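Exopolyphosphatase (Cytophaga hutchinsonii, PDB 3MDQ) probably catalyses the hydrolytic release of terminal phosphate from inorganic polyphosphate chains, as an exopolyphosphatase of the Ppx/GppA family. Local coordinates at residues A[80-85]-A[107-112]; A[115-120]-A[301-306]; A[135-140]-A[208-213]; A[143-148]-A[157-162]. All blocks are in the same frame, centred on the assembly; numbering follows the deposited sequence.

The fold has two mixed sheets, as in the actin-like ATPase clan. Interaction 1 lies at one edge of the five-stranded sheet. Interactions 3 and 4 lie in the six-stranded sheet, where strands 133-138 and 143-148 are neighbours, and their centres are about 9 Å apart. Interaction 2 packs helices 111-125 and 299-309 between the two sheets. It touches all three others. Interactions 1 and 3 do not touch, with centres about 16 Å apart. Along the chain, interaction 1 closes first. Interaction 2 then encloses interaction 3, which encloses interaction 4. A sulfate near T82, G140 and E144 is consistent with a phosphate pocket between the sheets.

Interaction 1 of 4, residues A[80-85]-A[107-112]; sequences TGTSAV and EVIDGA
T82 and I109 make the close side-chain contact between these segments. They lie side by side and point the same way. The methyl CG2 of T82 sits 3.7 Å from CG1 of I109. I109 carries CG1 between its backbone N and carbonyl carbon (chi1 61°), which brings that branch against T82. On this inner side I109 also packs on E114 and L117 of helix 111-125. T80 and T82 rest on L299 of helix 299-309.

Backbone bonds hold the strands together. The N-H of G81 reaches E107 O at 2.9 Å. The carbonyl oxygen of G81 then accepts I109 N at 3.1 Å. T80 CA adds a C-H...O contact to E107 O, at 3.2 Å.

The strands are parallel neighbours in the five-stranded sheet, and 106-108 is its outermost strand within the chain. Helices 83-87 and 91-102 link them, which makes this a beta-alpha-beta crossover. Each strand leads through one or two residues into a helix. D110 caps the second one through OD1, bonded to R113 N. At the N-cap position before helix 83-87, T82 OG1 makes a weak hydrogen bond to a bound sulfate.

The face that carries V108 is looser. The side chains of V85 and V108 cross at a slant, with V85 CG1 4.0 Å from V108 CG2, and V108 is partly exposed. E107 forms the loose outer edge of the T80 face. It is partly exposed too, and its carboxylate leads away from 80-85.

Interaction 2 of 4, residues A[115-120]-A[301-306]; sequences AELIFR and EGVLYT
L117 and G302 bring the two helix backbones together. L117 O lies 3.1 Å from G302 CA in a C-H...O contact. G302 has no side chain, which lets L117 O come this close. The axes of the short segments pass 7.1 Å apart and cross at 81°, so the helices meet over a small patch.

The apolar contact is between L117 CD1 and V303 CG2, at 4.1 Å. L117 CD2 makes van der Waals contact with T306, 3.5 Å from OG1, the two side chains crossing at about a right angle.

R120 supplies the flat group. Its chain bends at chi2 (69°), and Y305 CB lies over the centre of one face of the guanidinium, 3.7 Å from R120 CZ. The guanidinium and Y305 ring planes are 38° apart.

The bonds of T306 stay within its helix. Its OG1 donates to G302 O at 2.7 Å, and its N reaches the same oxygen from the opposite face of the carbonyl plane. R120 NH1 bonds Q124 on its own helix.

Close fit and the C-H...O contact thus join the segments themselves. Beyond them, the salt bridge from R120 NE to D309 adds an ionic tie between the same helices.

Interaction 3 of 4, residues A[135-140]-A[208-213]; sequences AMDIGG and IGCSGT. With SO4 (sulfate ion), chain D.
The carbonyl oxygen of I138 is met by two waters at hydrogen-bonding distance, and both lead to the facing segment. One lies 2.8 Å from I138 O and 2.7 Å from C210 O. The other lies 2.6 Å from I138 O and also bonds T213 OG1. Their protons cannot serve every acceptor in reach at once. These waters sit where two parallel strands part, at the end of the central pair of the six-stranded sheet. The strand end D137-I138, followed by the glycine turn from G139, is consistent with a phosphate-binding loop of the actin-like ATPase clan.

Before the strands part, they are joined by regular backbone bonds. M136 N, of a selenomethionine, donates to I208 O at 2.8 Å. C210 N returns to M136 O at 3.0 Å. The short strand axes are 24° apart, consistent with a twisted sheet.

D137 and C210 point to one face of the sheet, where I118 of helix 111-125 packs on both. In one of the two conformers of S211, its OG donates to D137 OD2 at 2.6 Å. That bond meets the syn side of the oxygen, 32° out of the carboxylate plane.

Past the strand, the turn holds the sulfate, which also bonds G141 N, S142 N and T13 OG1. Here G140 N donates to sulfate O2 at 2.9 Å.

Interaction 4 of 4, residues A[143-148]-A[157-162]; sequences VEFIIG and QSFEIG
A beta hairpin, formed by strands 143-148 and 153-159, brings V143 to F159 and F145 to Q157. Both are antiparallel hydrogen-bonded pairs. V143 N donates to F159 O at 2.9 Å, and F159 N answers to V143 O. F145 N reaches Q157 O at 3.0 Å, and Q157 N returns to F145 O. Between them E144 and S158 face each other as a non-hydrogen-bonded pair.

That middle pair is joined by its side chains instead. S158 OG donates to E144 OE2 at 2.7 Å, using the anti lone pair of the oxygen. The bend of E144 at chi2 (68°) sets its CD 3.7 Å from S158 OG. S142 OG, just before the strand, is a second partner of OE2. Two hydroxyls thus hold one carboxylate oxygen.

On the other face the contact is apolar apart from Q157, whose amide end leads away. F145 CD2 and F159 CD1 meet at 3.6 Å, with F159 CD1 at the edge of the F145 ring, in its plane. The two ring planes are 73° apart and the centroids 5.8 Å. The pair is oblique. Further along, V143 CG2 packs on I161 CG1 at 3.7 Å. There the chain leaves the strand through an inverse gamma turn centred on E160, whose carboxylate forms salt bridges with R165 and R86. I161 O is buried here without a partner.

Within the sheet, 153-159 is an outermost strand, and 143-148 also pairs with 133-138. Helix 111-125 packs on E144 and I146, while helix 193-202 covers F145 and I147 on the other face.

Interaction 1 of 4, residues A[80-85]-A[107-112]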
# COMPACT_ATOMS: atom_id res chain seq x y z
N THR A 80 3.21 12.86 -2.53
CA THR A 80 2.52 12.75 -1.28
C THR A 80 3.46 12.08 -0.28
O THR A 80 4.25 11.22 -0.62
CB THR A 80 1.22 11.94 -1.39
OG1 THR A 80 1.53 10.62 -1.86
CG2 THR A 80 0.20 12.61 -2.34
N GLY A 81 3.40 12.52 0.95
CA GLY A 81 4.08 11.85 2.06
C GLY A 81 3.01 11.26 2.98
O GLY A 81 2.08 11.96 3.37
N THR A 82 3.17 9.99 3.36
CA THR A 82 2.15 9.29 4.15
C THR A 82 2.73 8.83 5.51
O THR A 82 3.34 9.65 6.19
CB THR A 82 1.54 8.16 3.35
OG1 THR A 82 2.57 7.29 2.83
CG2 THR A 82 0.66 8.78 2.20
N SER A 83 2.47 7.60 5.97
CA SER A 83 2.72 7.23 7.38
C SER A 83 4.12 7.61 7.92
O SER A 83 4.23 8.24 8.97
CB SER A 83 2.53 5.73 7.54
OG SER A 83 2.74 5.35 8.89
N ALA A 84 5.19 7.17 7.28
CA ALA A 84 6.51 7.43 7.83
C ALA A 84 6.83 8.93 7.84
O ALA A 84 7.48 9.44 8.74
CB ALA A 84 7.60 6.68 7.07
N VAL A 85 6.34 9.65 6.85
CA VAL A 85 6.58 11.10 6.77
C VAL A 85 5.76 11.82 7.83
O VAL A 85 6.30 12.57 8.68
CB VAL A 85 6.27 11.64 5.38
CG1 VAL A 85 6.40 13.17 5.33
CG2 VAL A 85 7.17 10.99 4.29
N GLU A 107 3.51 17.01 -0.27
CA GLU A 107 2.17 17.19 0.32
C GLU A 107 1.98 16.07 1.36
O GLU A 107 1.82 14.91 0.99
CB GLU A 107 1.12 17.11 -0.77
CG GLU A 107 -0.31 17.24 -0.27
CD GLU A 107 -0.84 18.67 -0.34
OE1 GLU A 107 -0.71 19.29 -1.43
OE2 GLU A 107 -1.41 19.14 0.68
N VAL A 108 1.98 16.43 2.63
CA VAL A 108 1.78 15.48 3.70
C VAL A 108 0.27 15.28 3.85
O VAL A 108 -0.49 16.24 4.03
CB VAL A 108 2.38 15.95 5.01
CG1 VAL A 108 2.08 14.92 6.12
CG2 VAL A 108 3.93 16.26 4.84
N ILE A 109 -0.16 14.03 3.72
CA ILE A 109 -1.59 13.73 3.85
C ILE A 109 -1.82 12.84 5.06
O ILE A 109 -1.02 11.91 5.35
CB ILE A 109 -2.18 13.12 2.57
CG1 ILE A 109 -1.50 11.83 2.24
CG2 ILE A 109 -2.08 14.13 1.35
CD1 ILE A 109 -2.24 10.97 1.14
N ASP A 110 -2.92 13.13 5.77
CA ASP A 110 -3.25 12.34 6.93
C ASP A 110 -3.86 10.99 6.52
O ASP A 110 -4.10 10.72 5.33
CB ASP A 110 -4.13 13.11 7.94
CG ASP A 110 -5.51 13.44 7.47
OD1 ASP A 110 -6.09 12.83 6.54
OD2 ASP A 110 -6.08 14.37 8.11
N GLY A 111 -3.99 10.11 7.49
CA GLY A 111 -4.45 8.74 7.22
C GLY A 111 -5.86 8.69 6.60
O GLY A 111 -6.07 7.89 5.67
N ALA A 112 -6.77 9.54 7.07
CA ALA A 112 -8.14 9.58 6.55
C ALA A 112 -8.09 9.91 5.07
O ALA A 112 -8.75 9.28 4.24
CB ALA A 112 -9.05 10.60 7.33

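Interaction 2 of 4, residues A[115-120]-A[301-306]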
# COMPACT_ATOMS: atom_id res chain seq x y z
N ALA A 115 -6.67 7.15 2.92
CA ALA A 115 -7.68 6.14 2.69
C ALA A 115 -8.66 6.53 1.57
O ALA A 115 -9.00 5.72 0.68
CB ALA A 115 -8.43 5.84 3.99
N GLU A 116 -9.12 7.77 1.61
CA GLU A 116 -10.04 8.27 0.56
C GLU A 116 -9.41 8.16 -0.82
O GLU A 116 -10.06 7.78 -1.81
CB GLU A 116 -10.47 9.69 0.87
CG GLU A 116 -11.30 9.79 2.11
CD GLU A 116 -11.46 11.21 2.61
OE1 GLU A 116 -10.85 12.15 2.08
OE2 GLU A 116 -12.19 11.36 3.60
N LEU A 117 -8.16 8.59 -0.92
CA LEU A 117 -7.49 8.63 -2.21
C LEU A 117 -7.23 7.21 -2.70
O LEU A 117 -7.44 6.92 -3.88
CB LEU A 117 -6.20 9.44 -2.12
CG LEU A 117 -6.34 10.91 -1.86
CD1 LEU A 117 -4.98 11.49 -1.43
CD2 LEU A 117 -6.86 11.64 -3.13
N ILE A 118 -6.79 6.32 -1.82
CA ILE A 118 -6.64 4.91 -2.19
C ILE A 118 -7.95 4.38 -2.77
O ILE A 118 -7.95 3.72 -3.83
CB ILE A 118 -6.20 4.06 -1.00
CG1 ILE A 118 -4.74 4.39 -0.65
CG2 ILE A 118 -6.39 2.56 -1.32
CD1 ILE A 118 -4.32 3.96 0.76
N PHE A 119 -9.06 4.64 -2.09
CA PHE A 119 -10.34 4.10 -2.57
C PHE A 119 -10.75 4.65 -3.93
O PHE A 119 -11.35 3.91 -4.74
CB PHE A 119 -11.47 4.28 -1.55
CG PHE A 119 -12.62 3.33 -1.73
CD1 PHE A 119 -12.48 1.97 -1.46
CD2 PHE A 119 -13.84 3.79 -2.18
CE1 PHE A 119 -13.54 1.10 -1.59
CE2 PHE A 119 -14.93 2.90 -2.28
CZ PHE A 119 -14.77 1.60 -2.00
N ARG A 120 -10.40 5.90 -4.23
CA ARG A 120 -10.66 6.41 -5.59
C ARG A 120 -9.91 5.58 -6.63
O ARG A 120 -10.44 5.33 -7.71
CB ARG A 120 -10.27 7.89 -5.71
CG ARG A 120 -10.41 8.45 -7.10
CD ARG A 120 -11.89 8.54 -7.50
NE ARG A 120 -12.09 8.97 -8.89
CZ ARG A 120 -12.10 8.17 -9.95
NH1 ARG A 120 -11.87 6.87 -9.85
NH2 ARG A 120 -12.30 8.71 -11.15
N GLU A 301 -2.57 5.99 -8.14
CA GLU A 301 -3.68 6.06 -9.08
C GLU A 301 -4.86 6.85 -8.52
O GLU A 301 -5.51 7.58 -9.25
CB GLU A 301 -4.15 4.69 -9.54
CG GLU A 301 -3.16 3.98 -10.46
CD GLU A 301 -2.06 3.22 -9.77
OE1 GLU A 301 -2.09 3.00 -8.52
OE2 GLU A 301 -1.10 2.81 -10.51
N GLY A 302 -5.14 6.71 -7.23
CA GLY A 302 -6.17 7.53 -6.65
C GLY A 302 -5.90 9.00 -6.71
O GLY A 302 -6.81 9.80 -6.91
N VAL A 303 -4.64 9.37 -6.51
CA VAL A 303 -4.21 10.77 -6.67
C VAL A 303 -4.46 11.25 -8.11
O VAL A 303 -5.04 12.32 -8.35
CB VAL A 303 -2.75 10.95 -6.22
CG1 VAL A 303 -2.18 12.29 -6.67
CG2 VAL A 303 -2.62 10.76 -4.71
N LEU A 304 -3.99 10.45 -9.08
CA LEU A 304 -4.17 10.76 -10.51
C LEU A 304 -5.64 10.97 -10.83
O LEU A 304 -6.00 11.98 -11.43
CB LEU A 304 -3.59 9.65 -11.36
CG LEU A 304 -3.91 9.71 -12.85
CD1 LEU A 304 -3.30 10.93 -13.54
CD2 LEU A 304 -3.47 8.39 -13.52
N TYR A 305 -6.48 10.02 -10.41
CA TYR A 305 -7.88 10.11 -10.84
C TYR A 305 -8.64 11.21 -10.09
O TYR A 305 -9.56 11.81 -10.65
CB TYR A 305 -8.57 8.75 -10.77
CG TYR A 305 -8.20 7.90 -11.95
CD1 TYR A 305 -8.84 8.08 -13.17
CD2 TYR A 305 -7.20 6.95 -11.89
CE1 TYR A 305 -8.49 7.33 -14.29
CE2 TYR A 305 -6.82 6.21 -13.05
CZ TYR A 305 -7.49 6.42 -14.22
OH TYR A 305 -7.15 5.68 -15.34
N THR A 306 -8.22 11.53 -8.88
CA THR A 306 -8.76 12.67 -8.13
C THR A 306 -8.44 13.95 -8.89
O THR A 306 -9.30 14.80 -9.10
CB THR A 306 -8.25 12.68 -6.67
OG1 THR A 306 -8.73 11.51 -6.03
CG2 THR A 306 -8.72 13.88 -5.91

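Interaction 3 of 4, residues A[135-140]-A[208-213]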
# COMPACT_ATOMS: atom_id res chain seq x y z
N ALA A 135 -12.17 -2.46 1.36
CA ALA A 135 -10.85 -2.41 0.76
C ALA A 135 -9.80 -2.19 1.82
O ALA A 135 -10.03 -1.42 2.76
CB ALA A 135 -10.77 -1.27 -0.32
N MSE A 136 -8.65 -2.86 1.66
CA MSE A 136 -7.55 -2.73 2.60
C MSE A 136 -6.21 -2.55 1.90
O MSE A 136 -5.89 -3.26 0.93
CB MSE A 136 -7.52 -3.91 3.57
CG MSE A 136 -7.29 -5.20 2.99
SE MSE A 136 -7.25 -6.60 4.45
CE MSE A 136 -5.78 -6.22 5.42
N ASP A 137 -5.45 -1.54 2.32
CA ASP A 137 -4.14 -1.22 1.78
C ASP A 137 -3.12 -1.42 2.87
O ASP A 137 -3.15 -0.72 3.87
CB ASP A 137 -4.09 0.20 1.25
CG ASP A 137 -2.76 0.52 0.59
OD1 ASP A 137 -1.71 0.44 1.27
OD2 ASP A 137 -2.76 0.81 -0.63
N ILE A 138 -2.27 -2.43 2.73
CA ILE A 138 -1.21 -2.71 3.70
C ILE A 138 0.11 -2.16 3.22
O ILE A 138 0.59 -2.50 2.11
CB ILE A 138 -1.01 -4.21 3.92
CG1 ILE A 138 -2.29 -4.83 4.45
CG2 ILE A 138 0.13 -4.43 4.91
CD1 ILE A 138 -2.20 -6.37 4.53
N GLY A 139 0.66 -1.25 4.00
CA GLY A 139 1.97 -0.68 3.70
C GLY A 139 2.95 -0.99 4.82
O GLY A 139 2.61 -1.71 5.75
N GLY A 140 4.16 -0.43 4.75
CA GLY A 140 5.10 -0.57 5.83
C GLY A 140 4.80 0.20 7.07
O GLY A 140 5.23 -0.18 8.16
N ILE A 208 -11.40 -6.45 -0.86
CA ILE A 208 -10.45 -6.01 -1.89
C ILE A 208 -9.14 -5.63 -1.21
O ILE A 208 -9.17 -4.98 -0.14
CB ILE A 208 -11.00 -4.77 -2.61
CG1 ILE A 208 -12.31 -5.12 -3.34
CG2 ILE A 208 -9.97 -4.18 -3.58
CD1 ILE A 208 -13.08 -3.90 -3.89
N GLY A 209 -8.01 -6.05 -1.77
CA GLY A 209 -6.70 -5.67 -1.24
C GLY A 209 -5.90 -4.93 -2.28
O GLY A 209 -6.01 -5.23 -3.48
N CYS A 210 -5.10 -3.96 -1.86
CA CYS A 210 -4.16 -3.31 -2.77
C CYS A 210 -2.80 -3.08 -2.09
O CYS A 210 -2.66 -3.20 -0.86
CB CYS A 210 -4.74 -2.04 -3.38
SG CYS A 210 -5.25 -0.82 -2.18
N SER A 211 -1.86 -2.71 -2.96
CA SER A 211 -0.47 -2.40 -2.67
C SER A 211 0.39 -3.64 -2.62
O SER A 211 -0.07 -4.72 -3.03
CB SER A 211 -0.36 -1.49 -1.46
OG SER A 211 -0.64 -0.17 -1.87
N GLY A 212 1.63 -3.52 -2.16
CA GLY A 212 2.66 -4.49 -2.52
C GLY A 212 2.41 -5.90 -2.04
O GLY A 212 2.69 -6.86 -2.78
N THR A 213 1.94 -6.07 -0.82
CA THR A 213 1.67 -7.40 -0.28
C THR A 213 0.66 -8.12 -1.16
O THR A 213 0.86 -9.26 -1.58
CB THR A 213 1.19 -7.38 1.15
OG1 THR A 213 2.25 -6.88 1.98
CG2 THR A 213 0.81 -8.77 1.65
S SO4 D . 2.92 2.85 3.55
O1 SO4 D . 2.43 2.44 4.88
O2 SO4 D . 4.04 1.96 3.09
O3 SO4 D . 1.80 2.78 2.60
O4 SO4 D . 3.24 4.25 3.80
O HOH W 1 -0.62 -4.39 0.36
O HOH W 2 2.55 -4.10 1.37
O HOH W 3 2.95 -1.14 -0.07

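Interaction 4 of 4, residues A[143-148]-A[157-162]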
# COMPACT_ATOMS: atom_id res chain seq x y z
N VAL A 143 -2.01 0.88 7.66
CA VAL A 143 -2.98 0.10 6.94
C VAL A 143 -4.29 0.91 6.92
O VAL A 143 -4.79 1.37 7.95
CB VAL A 143 -3.24 -1.26 7.61
CG1 VAL A 143 -4.30 -2.07 6.83
CG2 VAL A 143 -1.88 -2.08 7.75
N GLU A 144 -4.81 1.12 5.71
CA GLU A 144 -6.07 1.84 5.52
C GLU A 144 -7.18 0.85 5.17
O GLU A 144 -6.96 -0.06 4.38
CB GLU A 144 -5.98 2.88 4.40
CG GLU A 144 -5.19 4.14 4.73
CD GLU A 144 -3.73 3.89 4.90
OE1 GLU A 144 -3.09 3.42 3.96
OE2 GLU A 144 -3.21 4.19 6.02
N PHE A 145 -8.33 1.06 5.78
CA PHE A 145 -9.52 0.30 5.51
C PHE A 145 -10.61 1.24 5.06
O PHE A 145 -10.79 2.32 5.67
CB PHE A 145 -9.99 -0.41 6.75
CG PHE A 145 -9.07 -1.50 7.25
CD1 PHE A 145 -9.11 -2.75 6.72
CD2 PHE A 145 -8.18 -1.24 8.28
CE1 PHE A 145 -8.26 -3.74 7.17
CE2 PHE A 145 -7.36 -2.23 8.75
CZ PHE A 145 -7.40 -3.47 8.21
N ILE A 146 -11.32 0.87 3.99
CA ILE A 146 -12.41 1.67 3.47
C ILE A 146 -13.61 0.77 3.15
O ILE A 146 -13.43 -0.29 2.51
CB ILE A 146 -12.02 2.42 2.17
CG1 ILE A 146 -10.69 3.16 2.29
CG2 ILE A 146 -13.16 3.38 1.75
CD1 ILE A 146 -9.52 2.39 1.75
N ILE A 147 -14.81 1.16 3.59
CA ILE A 147 -16.03 0.47 3.22
C ILE A 147 -16.80 1.34 2.26
O ILE A 147 -17.05 2.48 2.58
CB ILE A 147 -16.87 0.09 4.43
CG1 ILE A 147 -16.13 -0.89 5.34
CG2 ILE A 147 -18.24 -0.49 3.99
CD1 ILE A 147 -16.80 -1.20 6.67
N GLY A 148 -17.10 0.82 1.08
CA GLY A 148 -17.83 1.60 0.09
C GLY A 148 -18.21 0.80 -1.12
O GLY A 148 -18.21 -0.44 -1.12
N GLN A 157 -10.90 4.36 7.77
CA GLN A 157 -10.01 4.63 8.90
C GLN A 157 -8.63 4.09 8.58
O GLN A 157 -8.50 3.02 7.98
CB GLN A 157 -10.57 4.03 10.20
CG GLN A 157 -9.83 4.51 11.42
CD GLN A 157 -10.65 4.46 12.69
OE1 GLN A 157 -11.89 4.48 12.66
NE2 GLN A 157 -9.95 4.39 13.83
N SER A 158 -7.61 4.83 8.99
CA SER A 158 -6.22 4.43 8.88
C SER A 158 -5.73 4.03 10.27
O SER A 158 -6.04 4.68 11.26
CB SER A 158 -5.41 5.62 8.38
OG SER A 158 -4.03 5.33 8.31
N PHE A 159 -4.93 2.99 10.31
CA PHE A 159 -4.33 2.49 11.54
C PHE A 159 -2.80 2.38 11.35
O PHE A 159 -2.31 1.87 10.35
CB PHE A 159 -4.88 1.09 11.87
CG PHE A 159 -6.37 1.05 12.10
CD1 PHE A 159 -7.24 0.92 11.03
CD2 PHE A 159 -6.89 1.15 13.37
CE1 PHE A 159 -8.61 0.89 11.24
CE2 PHE A 159 -8.24 1.10 13.59
CZ PHE A 159 -9.10 0.97 12.51
N GLU A 160 -2.05 2.81 12.36
CA GLU A 160 -0.56 2.79 12.30
C GLU A 160 -0.05 1.40 12.72
O GLU A 160 0.57 1.21 13.79
CB GLU A 160 0.02 3.97 13.12
CG GLU A 160 -0.31 5.36 12.48
CD GLU A 160 0.31 5.61 11.04
OE1 GLU A 160 1.37 5.04 10.69
OE2 GLU A 160 -0.25 6.43 10.27
N ILE A 161 -0.35 0.44 11.87
CA ILE A 161 -0.03 -0.99 12.07
C ILE A 161 0.60 -1.59 10.82
O ILE A 161 0.52 -2.80 10.55
CB ILE A 161 -1.31 -1.78 12.51
CG1 ILE A 161 -2.35 -1.78 11.41
CG2 ILE A 161 -1.84 -1.23 13.86
CD1 ILE A 161 -3.61 -2.66 11.74
N GLY A 162 1.26 -0.75 10.01
CA GLY A 162 1.97 -1.24 8.85
C GLY A 162 3.09 -2.21 9.24
O GLY A 162 3.51 -2.27 10.38